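Local coordinates for malonyl CoA-acyl carrier protein transacylase (Staphylococcus aureus, PDB 3IM9) that transfers the malonyl group from malonyl-CoA to holo-acyl carrier protein, supplying malonyl-ACP for fatty acid biosynthesis, at residues 143-148 / 162-167. Sequence-based numbering, arbitrary orientation.
Sequences LDFDKV and IEPANI
F145, in the first turn of helix 145-155, makes every close contact with P164 and I167 of strand 162-169. The interaction is purely apolar and small, burying 161 Å² over both sides. Just before it, D144 stands at the N-cap position without a capping bond from its side chain; V148 N donates to D144 O at 3.0 Å, the first i to i+4 bond of the helix. In F145, CG lies anti to the backbone N (chi1 172°), and this torsion carries the ring out toward the strand. One corner of the ring then does most of the touching. Atom CE2 meets I167 CD1 at 3.6 Å, and the methyl carbon lies near the ring plane, at the edge, also 3.8 Å from F145 CD2. P164 approaches the same corner obliquely, its CB 3.7 Å from F145 CE2, with the two side chains crossing at about a right angle. V148 also points toward the strand, but its CG1 stays 4.8 Å from P164 CG and it packs on V175 of strand 172-176. I167 lies about 9 Å from H207 (side chain to side chain), probably an active-site residue, so this is packing near the site. P164 also touches D149 and C152, setting the helix against the sheet of the ferredoxin-like small subdomain (strand order 4-1-3-2). Strand 162-169 is held by a classic beta bulge, A165 and N166 opposite V174, and by I167 backbone pairing with V261 of parallel strand 261-262.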
loop_
_atom_site.group_PDB
_atom_site.type_symbol
_atom_site.label_atom_id
_atom_site.label_comp_id
_atom_site.label_asym_id
_atom_site.label_seq_id
_atom_site.Cartn_x
_atom_site.Cartn_y
_atom_site.Cartn_z
ATOM N N LEU A 143 20.663 5.902 0.277
ATOM C CA LEU A 143 21.152 6.300 1.587
ATOM C C LEU A 143 20.580 5.463 2.679
ATOM O O LEU A 143 19.420 5.115 2.625
ATOM C CB LEU A 143 20.802 7.797 1.879
ATOM C CG LEU A 143 21.605 8.819 1.149
ATOM C CD1 LEU A 143 21.071 10.215 1.554
ATOM C CD2 LEU A 143 23.121 8.710 1.529
ATOM N N ASP A 144 21.346 5.187 3.730
ATOM C CA ASP A 144 20.793 4.472 4.885
ATOM C C ASP A 144 19.701 5.293 5.585
ATOM O O ASP A 144 19.712 6.522 5.521
ATOM C CB ASP A 144 21.903 4.116 5.875
ATOM C CG ASP A 144 22.628 2.837 5.504
ATOM O OD1 ASP A 144 22.183 2.153 4.558
ATOM O OD2 ASP A 144 23.644 2.517 6.157
ATOM N N PHE A 145 18.762 4.618 6.252
ATOM C CA PHE A 145 17.683 5.308 6.953
ATOM C C PHE A 145 18.244 6.377 7.923
ATOM O O PHE A 145 17.677 7.483 8.069
ATOM C CB PHE A 145 16.816 4.325 7.740
ATOM C CG PHE A 145 15.836 5.001 8.604
ATOM C CD1 PHE A 145 16.163 5.367 9.913
ATOM C CD2 PHE A 145 14.575 5.390 8.073
ATOM C CE1 PHE A 145 15.231 6.067 10.717
ATOM C CE2 PHE A 145 13.638 6.119 8.894
ATOM C CZ PHE A 145 13.932 6.430 10.197
ATOM N N ASP A 146 19.308 6.035 8.661
ATOM C CA ASP A 146 19.800 6.986 9.673
ATOM C C ASP A 146 20.310 8.303 9.017
ATOM O O ASP A 146 20.104 9.379 9.553
ATOM C CB ASP A 146 20.830 6.363 10.660
ATOM C CG ASP A 146 22.040 5.719 9.973
ATOM O OD1 ASP A 146 22.767 4.932 10.681
ATOM O OD2 ASP A 146 22.323 5.990 8.775
ATOM N N LYS A 147 20.895 8.189 7.837
ATOM C CA LYS A 147 21.347 9.353 7.138
ATOM C C LYS A 147 20.155 10.149 6.577
ATOM O O LYS A 147 20.156 11.399 6.620
ATOM C CB LYS A 147 22.287 8.934 6.030
ATOM C CG LYS A 147 22.716 10.070 5.162
ATOM C CD LYS A 147 23.531 11.176 5.953
ATOM C CE LYS A 147 25.022 11.135 5.583
ATOM N NZ LYS A 147 25.743 12.205 6.337
ATOM N N VAL A 148 19.155 9.452 6.072
ATOM C CA VAL A 148 17.935 10.167 5.579
ATOM C C VAL A 148 17.264 10.869 6.739
ATOM O O VAL A 148 16.781 12.022 6.586
ATOM C CB VAL A 148 16.997 9.185 4.917
ATOM C CG1 VAL A 148 15.706 9.919 4.354
ATOM C CG2 VAL A 148 17.686 8.542 3.659
ATOM N N ILE A 162 9.921 17.926 7.146
ATOM C CA ILE A 162 10.040 16.821 6.175
ATOM C C ILE A 162 10.374 15.585 7.002
ATOM O O ILE A 162 11.196 15.661 7.945
ATOM C CB ILE A 162 11.086 17.192 5.140
ATOM C CG1 ILE A 162 11.281 16.124 4.130
ATOM C CG2 ILE A 162 12.394 17.558 5.757
ATOM C CD1 ILE A 162 12.215 16.577 2.919
ATOM N N GLU A 163 9.766 14.444 6.711
ATOM C CA GLU A 163 9.899 13.263 7.580
ATOM C C GLU A 163 10.006 12.024 6.701
ATOM O O GLU A 163 9.381 11.959 5.632
ATOM C CB GLU A 163 8.589 13.063 8.389
ATOM C CG GLU A 163 8.344 14.129 9.417
ATOM C CD GLU A 163 6.903 14.183 9.917
ATOM O OE1 GLU A 163 6.641 14.971 10.838
ATOM O OE2 GLU A 163 6.040 13.458 9.464
ATOM N N PRO A 164 10.661 10.954 7.167
ATOM C CA PRO A 164 10.593 9.658 6.441
ATOM C C PRO A 164 9.146 9.233 6.483
ATOM O O PRO A 164 8.443 9.324 7.545
ATOM C CB PRO A 164 11.477 8.731 7.324
ATOM C CG PRO A 164 12.557 9.692 7.950
ATOM C CD PRO A 164 11.627 10.910 8.319
ATOM N N ALA A 165 8.671 8.797 5.320
ATOM C CA ALA A 165 7.276 8.436 5.127
ATOM C C ALA A 165 7.116 6.973 4.737
ATOM O O ALA A 165 6.403 6.230 5.410
ATOM C CB ALA A 165 6.638 9.338 4.078
ATOM N N ASN A 166 7.768 6.548 3.655
ATOM C CA ASN A 166 7.602 5.176 3.238
ATOM C C ASN A 166 8.981 4.567 3.360
ATOM O O ASN A 166 9.917 4.928 2.660
ATOM C CB ASN A 166 7.077 5.021 1.762
ATOM C CG ASN A 166 5.761 5.637 1.451
ATOM O OD1 ASN A 166 5.471 5.826 0.217
ATOM N ND2 ASN A 166 4.925 5.866 2.361
ATOM N N ILE A 167 9.137 3.634 4.295
ATOM C CA ILE A 167 10.408 2.981 4.588
ATOM C C ILE A 167 10.385 1.639 3.825
ATOM O O ILE A 167 9.828 0.682 4.286
ATOM C CB ILE A 167 10.530 2.709 6.110
ATOM C CG1 ILE A 167 10.269 4.001 6.948
ATOM C CG2 ILE A 167 11.919 2.207 6.376
ATOM C CD1 ILE A 167 11.029 5.196 6.628
#